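Local atomic coordinates of regulator of G-protein signaling 1 (Homo sapiens, PDB entry 2BV1), a protein that inhibits G protein-coupled receptor signalling by increasing the GTPase activity of G protein alpha subunits, driving them into the inactive GDP-bound form. Residues Ala17-Trp22 with Asn138-Leu143; Ile52-Ala57 with Ala79-Asp84. All blocks are in the same frame, centred on the assembly; numbering follows the deposited sequence.

Interaction 1 (Ala17-Trp22 with Asn138-Leu143); sequences AEVMQW and NLLNDL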
ATOM      1  N   ALA A  17     -20.395  -9.296  -6.619  1.00 35.65           N
ATOM      2  CA  ALA A  17     -19.468  -9.764  -7.659  1.00 35.94           C
ATOM      3  C   ALA A  17     -18.155  -9.038  -7.526  1.00 36.88           C
ATOM      4  O   ALA A  17     -17.098  -9.665  -7.505  1.00 34.47           O
ATOM      5  CB  ALA A  17     -20.043  -9.583  -9.042  1.00 36.46           C
ATOM      6  N   GLU A  18     -18.210  -7.707  -7.381  1.00 37.28           N
ATOM      7  CA  GLU A  18     -16.986  -6.916  -7.290  1.00 37.16           C
ATOM      8  C   GLU A  18     -16.171  -7.273  -6.073  1.00 36.90           C
ATOM      9  O   GLU A  18     -14.963  -7.441  -6.165  1.00 35.94           O
ATOM     10  CB  GLU A  18     -17.315  -5.395  -7.286  1.00 38.57           C
ATOM     11  CG  GLU A  18     -16.127  -4.483  -7.117  1.00 40.20           C
ATOM     12  CD  GLU A  18     -15.014  -4.743  -8.138  1.00 46.59           C
ATOM     13  OE1 GLU A  18     -15.326  -5.044  -9.317  1.00 52.81           O
ATOM     14  OE2 GLU A  18     -13.828  -4.609  -7.769  1.00 48.35           O
ATOM     15  N   VAL A  19     -16.838  -7.360  -4.929  1.00 36.18           N
ATOM     16  CA  VAL A  19     -16.203  -7.700  -3.689  1.00 37.00           C
ATOM     17  C   VAL A  19     -15.623  -9.144  -3.772  1.00 37.53           C
ATOM     18  O   VAL A  19     -14.560  -9.384  -3.232  1.00 36.63           O
ATOM     19  CB  VAL A  19     -17.180  -7.586  -2.532  1.00 36.63           C
ATOM     20  CG1 VAL A  19     -16.578  -8.152  -1.213  1.00 37.71           C
ATOM     21  CG2 VAL A  19     -17.645  -6.137  -2.389  1.00 37.31           C
ATOM     22  N   MET A  20     -16.318 -10.091  -4.437  1.00 38.09           N
ATOM     23  CA  MET A  20     -15.728 -11.430  -4.744  1.00 38.75           C
ATOM     24  C   MET A  20     -14.405 -11.332  -5.532  1.00 37.17           C
ATOM     25  O   MET A  20     -13.453 -12.038  -5.240  1.00 36.88           O
ATOM     26  CB  MET A  20     -16.700 -12.331  -5.553  1.00 38.71           C
ATOM     27  CG  MET A  20     -17.992 -12.749  -4.903  1.00 42.60           C
ATOM     28  SD  MET A  20     -19.242 -13.689  -5.927  1.00 45.82           S
ATOM     29  CE  MET A  20     -18.137 -14.495  -7.108  1.00 43.28           C
ATOM     30  N   GLN A  21     -14.364 -10.493  -6.563  1.00 37.12           N
ATOM     31  CA  GLN A  21     -13.170 -10.263  -7.367  1.00 37.73           C
ATOM     32  C   GLN A  21     -11.894  -9.840  -6.615  1.00 37.55           C
ATOM     33  O   GLN A  21     -10.772 -10.145  -7.050  1.00 36.21           O
ATOM     34  CB  GLN A  21     -13.471  -9.268  -8.491  1.00 38.79           C
ATOM     35  CG  GLN A  21     -14.261  -9.865  -9.667  1.00 41.49           C
ATOM     36  CD  GLN A  21     -13.443 -10.840 -10.520  1.00 47.85           C
ATOM     37  OE1 GLN A  21     -12.472 -10.455 -11.207  1.00 51.25           O
ATOM     38  NE2 GLN A  21     -13.847 -12.113 -10.499  1.00 51.37           N
ATOM     39  N   TRP A  22     -12.076  -9.149  -5.499  1.00 36.71           N
ATOM     40  CA  TRP A  22     -10.976  -8.735  -4.632  1.00 36.97           C
ATOM     41  C   TRP A  22     -10.205  -9.939  -4.063  1.00 37.69           C
ATOM     42  O   TRP A  22      -9.043  -9.786  -3.684  1.00 35.16           O
ATOM     43  CB  TRP A  22     -11.474  -7.923  -3.441  1.00 36.79           C
ATOM     44  CG  TRP A  22     -12.245  -6.648  -3.788  1.00 36.65           C
ATOM     45  CD1 TRP A  22     -12.334  -6.051  -4.988  1.00 36.61           C
ATOM     46  CD2 TRP A  22     -12.983  -5.832  -2.876  1.00 35.12           C
ATOM     47  NE1 TRP A  22     -13.085  -4.907  -4.905  1.00 36.06           N
ATOM     48  CE2 TRP A  22     -13.514  -4.752  -3.624  1.00 35.67           C
ATOM     49  CE3 TRP A  22     -13.234  -5.902  -1.503  1.00 37.51           C
ATOM     50  CZ2 TRP A  22     -14.324  -3.766  -3.058  1.00 38.43           C
ATOM     51  CZ3 TRP A  22     -14.025  -4.873  -0.917  1.00 39.00           C
ATOM     52  CH2 TRP A  22     -14.580  -3.853  -1.706  1.00 36.94           C
ATOM     53  N   ASN A 138     -18.414 -10.372   6.022  1.00 36.11           N
ATOM     54  CA  ASN A 138     -19.702  -9.651   6.241  1.00 36.69           C
ATOM     55  C   ASN A 138     -20.096  -8.811   5.055  1.00 36.02           C
ATOM     56  O   ASN A 138     -21.213  -8.922   4.572  1.00 34.77           O
ATOM     57  CB  ASN A 138     -19.694  -8.798   7.547  1.00 36.73           C
ATOM     58  CG  ASN A 138     -19.682  -9.672   8.843  1.00 38.90           C
ATOM     59  OD1 ASN A 138     -19.968 -10.854   8.787  1.00 38.13           O
ATOM     60  ND2 ASN A 138     -19.345  -9.075   9.979  1.00 36.33           N
ATOM     61  N   LEU A 139     -19.177  -7.977   4.565  1.00 37.24           N
ATOM     62  CA  LEU A 139     -19.468  -7.117   3.415  1.00 37.54           C
ATOM     63  C   LEU A 139     -19.969  -7.962   2.249  1.00 38.57           C
ATOM     64  O   LEU A 139     -21.014  -7.697   1.675  1.00 36.49           O
ATOM     65  CB  LEU A 139     -18.235  -6.321   2.988  1.00 36.94           C
ATOM     66  CG  LEU A 139     -18.419  -5.288   1.883  1.00 37.70           C
ATOM     67  CD1 LEU A 139     -19.373  -4.101   2.359  1.00 37.49           C
ATOM     68  CD2 LEU A 139     -17.116  -4.738   1.350  1.00 37.97           C
ATOM     69  N   LEU A 140     -19.208  -9.007   1.940  1.00 40.12           N
ATOM     70  CA  LEU A 140     -19.510  -9.910   0.830  1.00 40.97           C
ATOM     71  C   LEU A 140     -20.892 -10.552   0.954  1.00 40.97           C
ATOM     72  O   LEU A 140     -21.700 -10.467   0.029  1.00 40.80           O
ATOM     73  CB  LEU A 140     -18.416 -10.988   0.751  1.00 41.26           C
ATOM     74  CG  LEU A 140     -18.533 -12.073  -0.300  1.00 42.51           C
ATOM     75  CD1 LEU A 140     -18.778 -11.499  -1.713  1.00 43.11           C
ATOM     76  CD2 LEU A 140     -17.301 -12.980  -0.269  1.00 42.15           C
ATOM     77  N   ASN A 141     -21.160 -11.162   2.104  1.00 41.85           N
ATOM     78  CA  ASN A 141     -22.375 -11.941   2.290  1.00 43.41           C
ATOM     79  C   ASN A 141     -23.627 -11.087   2.404  1.00 43.16           C
ATOM     80  O   ASN A 141     -24.653 -11.397   1.805  1.00 42.56           O
ATOM     81  CB  ASN A 141     -22.203 -12.879   3.489  1.00 44.45           C
ATOM     82  CG  ASN A 141     -21.399 -14.136   3.102  1.00 48.17           C
ATOM     83  OD1 ASN A 141     -21.977 -15.117   2.609  1.00 51.49           O
ATOM     84  ND2 ASN A 141     -20.079 -14.081   3.257  1.00 46.76           N
ATOM     85  N   ASP A 142     -23.522  -9.983   3.131  1.00 42.24           N
ATOM     86  CA  ASP A 142     -24.673  -9.103   3.358  1.00 42.15           C
ATOM     87  C   ASP A 142     -25.094  -8.344   2.088  1.00 41.66           C
ATOM     88  O   ASP A 142     -26.211  -7.822   2.016  1.00 41.23           O
ATOM     89  CB  ASP A 142     -24.368  -8.169   4.536  1.00 41.79           C
ATOM     90  CG  ASP A 142     -24.180  -8.933   5.853  1.00 43.27           C
ATOM     91  OD1 ASP A 142     -24.468 -10.150   5.869  1.00 43.91           O
ATOM     92  OD2 ASP A 142     -23.752  -8.350   6.882  1.00 42.21           O
ATOM     93  N   LEU A 143     -24.209  -8.279   1.091  1.00 42.06           N
ATOM     94  CA  LEU A 143     -24.573  -7.762  -0.241  1.00 42.74           C
ATOM     95  C   LEU A 143     -25.475  -8.734  -1.027  1.00 43.21           C
ATOM     96  O   LEU A 143     -26.118  -8.341  -1.980  1.00 42.63           O
ATOM     97  CB  LEU A 143     -23.329  -7.458  -1.071  1.00 42.86           C
ATOM     98  CG  LEU A 143     -22.673  -6.101  -0.824  1.00 44.58           C
ATOM     99  CD1 LEU A 143     -21.259  -6.102  -1.395  1.00 46.40           C
ATOM    100  CD2 LEU A 143     -23.494  -4.964  -1.440  1.00 46.68           C
TER
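V19 meets three leucines of 138-143 with its two methyls. CG2 lies 3.7 Å from CD1 of L143 and also touches CD2 of L139, while CG1, anti to the backbone N (chi1 171°), packs 3.9 Å from CB of L140. A beta-branched valine suits this place because both methyls start close to the helix and spread along the partner surface. On one flank M20 CG comes 3.5 Å from CD1 of L140, crossing it at about a right angle. On the other, the indole of W22 meets L139, with CZ3 3.8 Å from CD2. The indole is held by E18: NE1 gives OE2 a bent hydrogen bond (3.0 Å, 133° at the hydrogen) on its anti side, and CA of V19 lies over one ring face. An alanine in place of W22 would probably leave L139 CD2 without its aromatic partner and E18 without its indole donor. The short segments 17-21 and 138-142 run roughly antiparallel (148°), axes 9.3 Å apart at closest approach. The hydroxyls of Y136 and Y127 hydrogen-bond to the carbonyl O of V19 and of W22, joining helix 16-21 to helices 134-142 and 112-131 in the terminal subdomain of the RGS fold.

Interaction 2 (Ile52-Ala57 with Ala79-Asp84); sequences IEFWLA and AFVHSD
The ring of F80 is packed between the backbone of F54 on one face and the methyl of A79 on the other. CA of F54 sits 4.0 Å above the plane and over its centre, with the amide N of F54 on the same face; on the opposite face CB of A79 lies toward the rim. CB of F54 makes a CH-pi contact, 4.2 Å from the centroid of the F80 ring and 17° off its normal. The ring of F54 turns its edge to F80 in an offset edge-to-face pair, centroids 5.8 Å apart and planes at 66°, and CD2 of F80 lies in the plane of the F54 ring at its edge. At the F80 rim, CE1 is 3.9 Å from CB of E53, and CE2 is 4.1 Å from CB of A57. A small alanine one turn beyond E53 lets the flat ring come close to helix 50-62. Within the all-helical RGS fold, this contact joins that helix to the C-terminal end of helix 69-81, where the backbone widens into a pi-type turn. F54 is long enough to meet two neighbours: CG stands anti to the backbone N (chi1 178°), and farther out CE1 reaches CG2 of V81 at 3.9 Å. I89 adds to this apolar cluster, touching F54 and V81, while A114 and I118 bring helix 112-131 against F54.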
ATOM      1  N   ILE A  52      -0.056  -0.057   3.215  1.00 39.49           N
ATOM      2  CA  ILE A  52      -0.892   0.381   2.095  1.00 38.77           C
ATOM      3  C   ILE A  52      -0.712   1.878   1.861  1.00 38.54           C
ATOM      4  O   ILE A  52      -0.734   2.360   0.737  1.00 38.92           O
ATOM      5  CB  ILE A  52      -2.394   0.013   2.278  1.00 39.45           C
ATOM      6  CG1 ILE A  52      -3.140   0.201   0.938  1.00 38.99           C
ATOM      7  CG2 ILE A  52      -3.061   0.850   3.374  1.00 39.34           C
ATOM      8  CD1 ILE A  52      -4.642  -0.061   1.021  1.00 41.30           C
ATOM      9  N   GLU A  53      -0.518   2.607   2.935  1.00 38.03           N
ATOM     10  CA  GLU A  53      -0.273   4.032   2.833  1.00 38.61           C
ATOM     11  C   GLU A  53       1.012   4.341   2.115  1.00 37.64           C
ATOM     12  O   GLU A  53       1.049   5.192   1.225  1.00 36.07           O
ATOM     13  CB  GLU A  53      -0.286   4.619   4.213  1.00 38.91           C
ATOM     14  CG  GLU A  53      -1.665   4.653   4.751  1.00 43.34           C
ATOM     15  CD  GLU A  53      -1.736   5.394   6.044  1.00 49.83           C
ATOM     16  OE1 GLU A  53      -0.664   5.646   6.670  1.00 55.29           O
ATOM     17  OE2 GLU A  53      -2.878   5.706   6.438  1.00 58.37           O
ATOM     18  N   PHE A  54       2.067   3.587   2.447  1.00 36.24           N
ATOM     19  CA  PHE A  54       3.301   3.674   1.693  1.00 35.99           C
ATOM     20  C   PHE A  54       3.091   3.347   0.252  1.00 36.12           C
ATOM     21  O   PHE A  54       3.531   4.098  -0.624  1.00 35.52           O
ATOM     22  CB  PHE A  54       4.419   2.745   2.277  1.00 35.99           C
ATOM     23  CG  PHE A  54       5.667   2.776   1.492  1.00 35.85           C
ATOM     24  CD1 PHE A  54       6.436   3.946   1.431  1.00 34.73           C
ATOM     25  CD2 PHE A  54       6.067   1.667   0.727  1.00 36.15           C
ATOM     26  CE1 PHE A  54       7.629   3.984   0.657  1.00 37.52           C
ATOM     27  CE2 PHE A  54       7.233   1.688  -0.017  1.00 34.80           C
ATOM     28  CZ  PHE A  54       8.033   2.856  -0.083  1.00 34.66           C
ATOM     29  N   TRP A  55       2.407   2.233  -0.007  1.00 37.04           N
ATOM     30  CA  TRP A  55       2.154   1.806  -1.377  1.00 37.83           C
ATOM     31  C   TRP A  55       1.398   2.885  -2.194  1.00 37.76           C
ATOM     32  O   TRP A  55       1.798   3.229  -3.281  1.00 37.66           O
ATOM     33  CB  TRP A  55       1.401   0.462  -1.374  1.00 39.44           C
ATOM     34  CG  TRP A  55       1.289  -0.118  -2.722  1.00 40.05           C
ATOM     35  CD1 TRP A  55       2.181  -0.940  -3.323  1.00 42.14           C
ATOM     36  CD2 TRP A  55       0.221   0.070  -3.666  1.00 41.17           C
ATOM     37  NE1 TRP A  55       1.751  -1.267  -4.576  1.00 42.31           N
ATOM     38  CE2 TRP A  55       0.554  -0.661  -4.813  1.00 41.11           C
ATOM     39  CE3 TRP A  55      -0.981   0.791  -3.647  1.00 42.12           C
ATOM     40  CZ2 TRP A  55      -0.247  -0.692  -5.933  1.00 42.79           C
ATOM     41  CZ3 TRP A  55      -1.789   0.740  -4.758  1.00 41.84           C
ATOM     42  CH2 TRP A  55      -1.419  -0.005  -5.887  1.00 40.59           C
ATOM     43  N   LEU A  56       0.312   3.422  -1.638  1.00 38.26           N
ATOM     44  CA  LEU A  56      -0.430   4.522  -2.268  1.00 38.28           C
ATOM     45  C   LEU A  56       0.407   5.799  -2.432  1.00 37.68           C
ATOM     46  O   LEU A  56       0.251   6.523  -3.415  1.00 38.81           O
ATOM     47  CB  LEU A  56      -1.691   4.841  -1.449  1.00 38.73           C
ATOM     48  CG  LEU A  56      -2.714   3.720  -1.361  1.00 40.61           C
ATOM     49  CD1 LEU A  56      -3.687   3.892  -0.142  1.00 42.56           C
ATOM     50  CD2 LEU A  56      -3.438   3.591  -2.705  1.00 42.04           C
ATOM     51  N   ALA A  57       1.285   6.107  -1.475  1.00 37.61           N
ATOM     52  CA  ALA A  57       2.183   7.269  -1.625  1.00 37.09           C
ATOM     53  C   ALA A  57       3.136   7.074  -2.807  1.00 36.89           C
ATOM     54  O   ALA A  57       3.479   8.014  -3.538  1.00 34.33           O
ATOM     55  CB  ALA A  57       2.969   7.512  -0.343  1.00 38.16           C
ATOM     56  N   ALA A  79       8.420   9.858   6.390  1.00 37.44           N
ATOM     57  CA  ALA A  79       7.167   9.367   6.926  1.00 39.02           C
ATOM     58  C   ALA A  79       7.133   7.831   7.084  1.00 38.68           C
ATOM     59  O   ALA A  79       6.448   7.342   7.940  1.00 38.16           O
ATOM     60  CB  ALA A  79       5.994   9.821   6.054  1.00 39.62           C
ATOM     61  N   PHE A  80       7.909   7.105   6.299  1.00 39.26           N
ATOM     62  CA  PHE A  80       7.722   5.628   6.146  1.00 40.23           C
ATOM     63  C   PHE A  80       9.018   4.809   6.203  1.00 40.71           C
ATOM     64  O   PHE A  80       9.054   3.748   6.777  1.00 41.46           O
ATOM     65  CB  PHE A  80       7.058   5.322   4.787  1.00 40.71           C
ATOM     66  CG  PHE A  80       5.641   5.834   4.657  1.00 41.04           C
ATOM     67  CD1 PHE A  80       4.627   5.306   5.437  1.00 41.37           C
ATOM     68  CD2 PHE A  80       5.321   6.810   3.709  1.00 40.70           C
ATOM     69  CE1 PHE A  80       3.318   5.780   5.314  1.00 41.94           C
ATOM     70  CE2 PHE A  80       4.019   7.303   3.587  1.00 42.43           C
ATOM     71  CZ  PHE A  80       3.013   6.780   4.370  1.00 41.29           C
ATOM     72  N   VAL A  81      10.072   5.315   5.596  1.00 41.88           N
ATOM     73  CA  VAL A  81      11.256   4.515   5.303  1.00 42.82           C
ATOM     74  C   VAL A  81      12.325   4.749   6.324  1.00 44.57           C
ATOM     75  O   VAL A  81      13.011   3.811   6.740  1.00 45.17           O
ATOM     76  CB  VAL A  81      11.827   4.853   3.915  1.00 42.16           C
ATOM     77  CG1 VAL A  81      13.147   4.089   3.664  1.00 41.98           C
ATOM     78  CG2 VAL A  81      10.808   4.556   2.848  1.00 40.93           C
ATOM     79  N   HIS A  82      12.473   6.009   6.718  1.00 46.58           N
ATOM     80  CA  HIS A  82      13.527   6.407   7.621  1.00 48.09           C
ATOM     81  C   HIS A  82      13.327   5.719   8.967  1.00 50.15           C
ATOM     82  O   HIS A  82      12.194   5.527   9.446  1.00 50.04           O
ATOM     83  CB  HIS A  82      13.575   7.936   7.793  1.00 47.58           C
ATOM     84  CG  HIS A  82      14.716   8.404   8.635  1.00 47.99           C
ATOM     85  ND1 HIS A  82      14.595   8.637   9.986  1.00 48.68           N
ATOM     86  CD2 HIS A  82      16.005   8.679   8.323  1.00 48.34           C
ATOM     87  CE1 HIS A  82      15.761   9.024  10.474  1.00 48.06           C
ATOM     88  NE2 HIS A  82      16.632   9.059   9.484  1.00 47.96           N
ATOM     89  N   SER A  83      14.472   5.362   9.547  1.00 52.49           N
ATOM     90  CA  SER A  83      14.609   4.726  10.849  1.00 54.30           C
ATOM     91  C   SER A  83      13.717   5.336  11.938  1.00 54.89           C
ATOM     92  O   SER A  83      13.217   4.639  12.814  1.00 55.46           O
ATOM     93  CB  SER A  83      16.096   4.824  11.234  1.00 55.17           C
ATOM     94  OG  SER A  83      16.895   5.010  10.042  1.00 56.59           O
ATOM     95  N   ASP A  84      13.498   6.640  11.853  1.00 55.63           N
ATOM     96  CA  ASP A  84      12.754   7.382  12.851  1.00 55.70           C
ATOM     97  C   ASP A  84      11.359   7.740  12.367  1.00 56.01           C
ATOM     98  O   ASP A  84      10.777   8.718  12.851  1.00 56.61           O
ATOM     99  CB  ASP A  84      13.520   8.662  13.190  1.00 56.16           C
TER

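Overall arrangement
From the N terminus, the chain first passes through helix 16-21, whose partner comes only with helix 134-142, the last in the chain: interaction 1 closes a loop of more than a hundred residues and brings the first and last helices of the chain together. Within that span lies the much shorter loop of interaction 2, which leaves helix 50-62 and returns at the end of helix 69-81, so the loops nest and do not cross. The two contacts lie on opposite sides of the chain's centre, their own centres 29 Å apart, and do not touch. Helix 112-131 reaches both, its later part beside 17-22 and its start beside 52-57.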